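PDB 2C1D: L-cysteine S-thiosulfotransferase subunit SoxA from Paracoccus denitrificans, which forms the diheme subunit of the SoxAX complex, which oxidatively joins thiosulfate to a cysteine of the carrier protein SoxY in bacterial sulfur oxidation. Local coordinates for residues 130-133 / 134-137; 207-210 / 211-214; 26-29 / 30-33. All coordinates share one frame; numbering follows the deposited sequence.

Interaction 1: 130-133 / 134-137; sequences TSDN and MKDM
Ser131 holds OG between its own backbone N and carbonyl carbon (chi1 67°), which turns the hydroxyl back over the first turn of helix 132-143, where OG accepts from Met134 N at 3.2 Å. This is an N-cap bond, and the same OG is also hydrogen-bonded to Gly128 O. The helical pattern starts at once: Ser131 O takes a nearly straight bond from Lys135 N (2.8 Å, 169° at the hydrogen), followed by Asp136 N to Asp132 O and Met137 N to Asn133 O. The Lys135 chain folds back along the start of the helix. Its CG rests 3.3 Å from Ser131 O, and a bend at chi3 (-56°) brings CE within 3.6 Å of both Thr130 O and Asp132 OD2. Lys135 NZ stays 4.1 Å from Asp132 OD2, beyond a salt bridge, and instead bonds Met215 O. With an alanine here, that acceptor would probably lose its lysine donor, Thr130 O and Ser131 O the methylenes packed against them, and Asp132 a nearby positive charge. Across the turn, water 1 donates a hydrogen bond to Asp132 OD2 at 3.0 Å and another to Asp136 OD1 at 2.7 Å, consistent with both carboxylates being ionised. Asp132, in the first turn, probably also gains from the helix N-terminus. For the buried Asp136, whose OD2 lies 3.1 Å from the acceptor Asp132 O, salt bridges to Lys68 and Arg64 of helix 59-70 probably offset that closeness and balance its charge.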
loop_
_atom_site.group_PDB
_atom_site.type_symbol
_atom_site.label_atom_id
_atom_site.label_comp_id
_atom_site.label_asym_id
_atom_site.label_seq_id
_atom_site.Cartn_x
_atom_site.Cartn_y
_atom_site.Cartn_z
ATOM N N THR A 130 -3.399 -10.939 -13.038
ATOM C CA THR A 130 -3.996 -9.607 -13.160
ATOM C C THR A 130 -4.663 -9.372 -14.510
ATOM O O THR A 130 -4.935 -8.224 -14.883
ATOM C CB THR A 130 -2.941 -8.504 -12.922
ATOM O OG1 THR A 130 -1.906 -8.611 -13.902
ATOM C CG2 THR A 130 -2.230 -8.736 -11.639
ATOM N N SER A 131 -4.926 -10.453 -15.234
ATOM C CA SER A 131 -5.718 -10.405 -16.446
ATOM C C SER A 131 -7.157 -9.970 -16.170
ATOM O O SER A 131 -7.707 -10.145 -15.062
ATOM C CB SER A 131 -5.729 -11.789 -17.128
ATOM O OG SER A 131 -6.436 -12.754 -16.331
ATOM N N ASP A 132 -7.784 -9.438 -17.204
ATOM C CA ASP A 132 -9.183 -9.083 -17.114
ATOM C C ASP A 132 -10.083 -10.266 -16.792
ATOM O O ASP A 132 -10.997 -10.125 -15.997
ATOM C CB ASP A 132 -9.632 -8.365 -18.380
ATOM C CG ASP A 132 -9.265 -6.900 -18.349
ATOM O OD1 ASP A 132 -9.136 -6.273 -19.418
ATOM O OD2 ASP A 132 -9.067 -6.312 -17.260
ATOM N N ASN A 133 -9.805 -11.433 -17.367
ATOM C CA ASN A 133 -10.590 -12.623 -17.042
ATOM C C ASN A 133 -10.533 -12.897 -15.546
ATOM O O ASN A 133 -11.544 -13.189 -14.933
ATOM C CB ASN A 133 -10.110 -13.848 -17.825
ATOM C CG ASN A 133 -10.543 -13.827 -19.287
ATOM O OD1 ASN A 133 -11.388 -13.028 -19.684
ATOM N ND2 ASN A 133 -9.964 -14.717 -20.087
ATOM N N MET A 134 -9.342 -12.796 -14.981
ATOM C CA MET A 134 -9.129 -13.015 -13.551
ATOM C C MET A 134 -9.753 -11.955 -12.648
ATOM O O MET A 134 -10.459 -12.304 -11.686
ATOM C CB MET A 134 -7.654 -13.164 -13.234
ATOM C CG MET A 134 -7.368 -13.697 -11.836
ATOM S SD MET A 134 -8.026 -15.303 -11.427
ATOM C CE MET A 134 -6.717 -16.367 -12.120
ATOM N N LYS A 135 -9.542 -10.682 -12.958
ATOM C CA LYS A 135 -10.096 -9.596 -12.130
ATOM C C LYS A 135 -11.633 -9.591 -12.171
ATOM O O LYS A 135 -12.291 -9.428 -11.149
ATOM C CB LYS A 135 -9.524 -8.246 -12.565
ATOM C CG LYS A 135 -8.010 -8.210 -12.440
ATOM C CD LYS A 135 -7.400 -6.811 -12.622
ATOM C CE LYS A 135 -7.766 -6.134 -13.943
ATOM N NZ LYS A 135 -6.883 -4.909 -14.130
ATOM N N ASP A 136 -12.216 -9.830 -13.342
ATOM C CA ASP A 136 -13.665 -9.914 -13.430
ATOM C C ASP A 136 -14.189 -11.111 -12.635
ATOM O O ASP A 136 -15.231 -11.014 -11.985
ATOM C CB ASP A 136 -14.182 -10.074 -14.862
ATOM C CG ASP A 136 -13.768 -8.943 -15.805
ATOM O OD1 ASP A 136 -13.337 -7.828 -15.391
ATOM O OD2 ASP A 136 -13.792 -9.158 -17.039
ATOM N N MET A 137 -13.513 -12.255 -12.743
ATOM C CA MET A 137 -13.989 -13.449 -12.052
ATOM C C MET A 137 -13.900 -13.266 -10.534
ATOM O O MET A 137 -14.834 -13.600 -9.819
ATOM C CB MET A 137 -13.237 -14.700 -12.492
ATOM C CG MET A 137 -13.983 -15.999 -12.127
ATOM S SD MET A 137 -15.634 -16.114 -12.821
ATOM C CE MET A 137 -15.188 -16.351 -14.577
HETATM O O HOH W 1 -11.233 -6.155 -15.137
#

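Interaction 2: 207-210 / 211-214; sequences TYRL and KDSG
Arg209 O is gripped by two amides of the turn that follows it: Asp212 N at 3.1 Å, which comes from above the carbonyl plane, and Ser213 N at 3.0 Å, a weak bond. Together they close the four-residue loop of a beta hairpin, whose antiparallel strands 207-209 and 214-216 meet in the hydrogen-bonded pair Arg209 and Gly214; Arg209 N donates to Gly214 O at 3.1 Å. Ser213, with its positive phi, turns the chain back into the second strand. With CG anti to the backbone N (chi1 -179°), the Tyr208 ring lies obliquely against the Ser213-Gly214 backbone, CE2 3.5 Å from Gly214 N and OH beside Ser213 CA. Water 2 ties the loop further, donating to Leu210 O at 2.6 Å and pairing with Ser213 OG. Lys211 lies alongside Arg209, its CD over one guanidinium face, 3.6 Å from Arg209 NH2. Lys211 NZ is only 3.9 Å from Arg209 NH1, yet it bonds the syn lone pair of Asp212 OD1 at 2.8 Å, while Arg209 NE is hydrogen-bonded to His264 O. Asp212 therefore probably offsets the closeness of the two cations: directly for Lys211, and through charge alone for Arg209.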
loop_
_atom_site.group_PDB
_atom_site.type_symbol
_atom_site.label_atom_id
_atom_site.label_comp_id
_atom_site.label_asym_id
_atom_site.label_seq_id
_atom_site.Cartn_x
_atom_site.Cartn_y
_atom_site.Cartn_z
ATOM N N THR A 207 -11.076 -4.027 -6.220
ATOM C CA THR A 207 -11.324 -2.597 -6.064
ATOM C C THR A 207 -11.257 -1.850 -7.369
ATOM O O THR A 207 -10.349 -2.065 -8.169
ATOM C CB THR A 207 -10.270 -2.043 -5.122
ATOM O OG1 THR A 207 -10.489 -2.610 -3.816
ATOM C CG2 THR A 207 -10.391 -0.543 -4.961
ATOM N N TYR A 208 -12.218 -0.965 -7.600
ATOM C CA TYR A 208 -12.155 -0.127 -8.787
ATOM C C TYR A 208 -11.388 1.116 -8.358
ATOM O O TYR A 208 -11.811 1.804 -7.439
ATOM C CB TYR A 208 -13.558 0.228 -9.252
ATOM C CG TYR A 208 -13.601 1.082 -10.494
ATOM C CD1 TYR A 208 -13.606 2.468 -10.392
ATOM C CD2 TYR A 208 -13.656 0.521 -11.754
ATOM C CE1 TYR A 208 -13.655 3.277 -11.520
ATOM C CE2 TYR A 208 -13.711 1.326 -12.896
ATOM C CZ TYR A 208 -13.704 2.708 -12.759
ATOM O OH TYR A 208 -13.794 3.530 -13.845
ATOM N N ARG A 209 -10.227 1.347 -8.958
ATOM C CA ARG A 209 -9.455 2.559 -8.685
ATOM C C ARG A 209 -9.813 3.672 -9.691
ATOM O O ARG A 209 -9.652 3.499 -10.896
ATOM C CB ARG A 209 -7.964 2.250 -8.761
ATOM C CG ARG A 209 -7.451 1.397 -7.603
ATOM C CD ARG A 209 -5.959 1.463 -7.411
ATOM N NE ARG A 209 -5.574 2.823 -7.077
ATOM C CZ ARG A 209 -4.341 3.268 -7.003
ATOM N NH1 ARG A 209 -3.313 2.445 -7.205
ATOM N NH2 ARG A 209 -4.141 4.544 -6.709
ATOM N N LEU A 210 -10.283 4.810 -9.198
ATOM C CA LEU A 210 -10.685 5.913 -10.094
ATOM C C LEU A 210 -9.545 6.396 -11.011
ATOM O O LEU A 210 -9.785 6.776 -12.169
ATOM C CB LEU A 210 -11.288 7.074 -9.303
ATOM C CG LEU A 210 -12.662 6.758 -8.705
ATOM C CD1 LEU A 210 -12.988 7.721 -7.582
ATOM C CD2 LEU A 210 -13.728 6.802 -9.790
ATOM N N LYS A 211 -8.322 6.373 -10.484
ATOM C CA LYS A 211 -7.089 6.697 -11.225
ATOM C C LYS A 211 -6.945 5.873 -12.518
ATOM O O LYS A 211 -6.566 6.395 -13.564
ATOM C CB LYS A 211 -5.873 6.416 -10.309
ATOM C CG LYS A 211 -4.531 6.213 -11.019
ATOM C CD LYS A 211 -3.428 5.673 -10.092
ATOM C CE LYS A 211 -2.256 5.035 -10.892
ATOM N NZ LYS A 211 -2.153 3.550 -10.708
ATOM N N ASP A 212 -7.188 4.575 -12.413
ATOM C CA ASP A 212 -6.906 3.627 -13.481
ATOM C C ASP A 212 -8.142 3.338 -14.341
ATOM O O ASP A 212 -8.030 2.687 -15.390
ATOM C CB ASP A 212 -6.440 2.299 -12.884
ATOM C CG ASP A 212 -5.110 2.397 -12.163
ATOM O OD1 ASP A 212 -4.186 3.097 -12.643
ATOM O OD2 ASP A 212 -4.902 1.775 -11.098
ATOM N N SER A 213 -9.314 3.759 -13.873
ATOM C CA SER A 213 -10.575 3.392 -14.516
ATOM C C SER A 213 -10.722 1.873 -14.685
ATOM O O SER A 213 -11.191 1.389 -15.716
ATOM C CB SER A 213 -10.665 4.088 -15.880
ATOM O OG SER A 213 -10.617 5.487 -15.720
ATOM N N GLY A 214 -10.332 1.108 -13.662
ATOM C CA GLY A 214 -10.421 -0.350 -13.771
ATOM C C GLY A 214 -10.246 -1.073 -12.457
ATOM O O GLY A 214 -9.931 -0.458 -11.444
HETATM O O HOH W 2 -11.917 6.295 -13.490
#

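Interaction 3: 26-29 / 30-33; sequences AFLA and DTFD
Two backbone bonds converge on Leu28 O. Thr31 N approaches it from above the carbonyl plane at 2.9 Å, and Phe32 N donates at 3.1 Å, almost in line with the carbonyl (C=O...N 173°). Water adds a polar link: water 3 donates to Phe27 O at 3.0 Å and makes a hydrogen bond of 2.6 Å with Thr31 OG1, linking Phe27 O, just before the turn, to the Thr31 hydroxyl. That hydroxyl is also a van der Waals neighbour of Leu28, OG1 lying 4.0 Å from Leu28 CD1. The two bonds to Leu28 O close a turn over 28-32, directly after the short 3-10 segment 26-28 and within the connection between strand 16-22 and strand 35-36; the bond of Ala29 N to Ala26 O is that of the 3-10 segment. Among the apolar contacts, Leu28 and Phe32 lie alongside each other and point the same way, with Leu28 CG 4.0 Å from Phe32 CD2. Thr31 CG2, placed anti to the backbone N, sits 3.9 Å above the centre of the Phe32 ring in a CH-pi arrangement. Leu28 and Phe32 both also touch Arg251 of helix 239-251, and Phe27 sets its ring T-shaped against Trp162.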
loop_
_atom_site.group_PDB
_atom_site.type_symbol
_atom_site.label_atom_id
_atom_site.label_comp_id
_atom_site.label_asym_id
_atom_site.label_seq_id
_atom_site.Cartn_x
_atom_site.Cartn_y
_atom_site.Cartn_z
ATOM N N ALA A 26 -8.023 -9.908 18.003
ATOM C CA ALA A 26 -7.285 -9.873 19.262
ATOM C C ALA A 26 -5.789 -9.596 19.042
ATOM O O ALA A 26 -5.192 -8.844 19.792
ATOM C CB ALA A 26 -7.499 -11.174 20.063
ATOM N N PHE A 27 -5.203 -10.130 17.973
ATOM C CA PHE A 27 -3.788 -9.876 17.697
ATOM C C PHE A 27 -3.430 -8.429 17.401
ATOM O O PHE A 27 -2.272 -8.052 17.490
ATOM C CB PHE A 27 -3.250 -10.819 16.620
ATOM C CG PHE A 27 -3.562 -10.415 15.200
ATOM C CD1 PHE A 27 -2.709 -9.559 14.495
ATOM C CD2 PHE A 27 -4.655 -10.963 14.539
ATOM C CE1 PHE A 27 -2.961 -9.249 13.148
ATOM C CE2 PHE A 27 -4.925 -10.635 13.215
ATOM C CZ PHE A 27 -4.068 -9.788 12.513
ATOM N N LEU A 28 -4.416 -7.613 17.070
ATOM C CA LEU A 28 -4.197 -6.200 16.844
ATOM C C LEU A 28 -4.707 -5.306 17.985
ATOM O O LEU A 28 -4.740 -4.095 17.835
ATOM C CB LEU A 28 -4.901 -5.806 15.547
ATOM C CG LEU A 28 -4.068 -5.397 14.341
ATOM C CD1 LEU A 28 -2.629 -5.948 14.370
ATOM C CD2 LEU A 28 -4.798 -5.759 13.057
ATOM N N ALA A 29 -5.112 -5.886 19.111
ATOM C CA ALA A 29 -5.795 -5.109 20.160
ATOM C C ALA A 29 -4.902 -4.057 20.828
ATOM O O ALA A 29 -5.390 -3.005 21.221
ATOM C CB ALA A 29 -6.412 -6.039 21.213
ATOM N N ASP A 30 -3.604 -4.326 20.953
ATOM C CA ASP A 30 -2.651 -3.307 21.443
ATOM C C ASP A 30 -2.202 -2.279 20.361
ATOM O O ASP A 30 -1.512 -1.287 20.668
ATOM C CB ASP A 30 -1.421 -3.983 22.091
ATOM C CG ASP A 30 -0.656 -3.041 23.062
ATOM O OD1 ASP A 30 -1.248 -2.043 23.564
ATOM O OD2 ASP A 30 0.558 -3.215 23.368
ATOM N N THR A 31 -2.624 -2.488 19.116
ATOM C CA THR A 31 -2.169 -1.694 17.962
ATOM C C THR A 31 -3.160 -0.617 17.558
ATOM O O THR A 31 -2.795 0.538 17.345
ATOM C CB THR A 31 -1.932 -2.658 16.790
ATOM O OG1 THR A 31 -0.883 -3.574 17.143
ATOM C CG2 THR A 31 -1.436 -1.944 15.541
ATOM N N PHE A 32 -4.424 -1.004 17.452
ATOM C CA PHE A 32 -5.507 -0.113 17.067
ATOM C C PHE A 32 -6.605 -0.193 18.110
ATOM O O PHE A 32 -6.865 -1.261 18.666
ATOM C CB PHE A 32 -6.130 -0.577 15.730
ATOM C CG PHE A 32 -5.202 -0.513 14.541
ATOM C CD1 PHE A 32 -4.486 0.646 14.253
ATOM C CD2 PHE A 32 -5.115 -1.597 13.660
ATOM C CE1 PHE A 32 -3.660 0.718 13.113
ATOM C CE2 PHE A 32 -4.295 -1.532 12.516
ATOM C CZ PHE A 32 -3.566 -0.373 12.254
ATOM N N ASP A 33 -7.275 0.921 18.346
ATOM C CA ASP A 33 -8.490 0.930 19.148
ATOM C C ASP A 33 -9.607 0.368 18.271
ATOM O O ASP A 33 -10.506 -0.340 18.732
ATOM C CB ASP A 33 -8.834 2.367 19.574
ATOM C CG ASP A 33 -7.906 2.903 20.674
ATOM O OD1 ASP A 33 -7.924 4.135 20.913
ATOM O OD2 ASP A 33 -7.114 2.177 21.326
HETATM O O HOH W 3 -1.709 -5.398 18.804
#

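In the fold
Interactions 1 and 2 are neighbours in space although they belong to different cytochrome c domains: their centres are 14 Å apart and their nearest atoms about 5 Å. The two do not touch; they are tied through Met215, the residue after Gly214. Interaction 3 lies on the opposite side of the chain's centre from interaction 1, with 34 Å between centres, and its centre is 31 Å from that of interaction 2. They stand at different distances from the hemes. The side chain of Met137 is about 4 Å from a heme c, that of Thr207 about 5 Å and that of Phe32 about 11 Å. The Arg209 side chain is about 4 Å from that of Arg221, a probable substrate-binding residue, and the Phe32 side chain about 6 Å from that of His184, an axial ligand of heme 2.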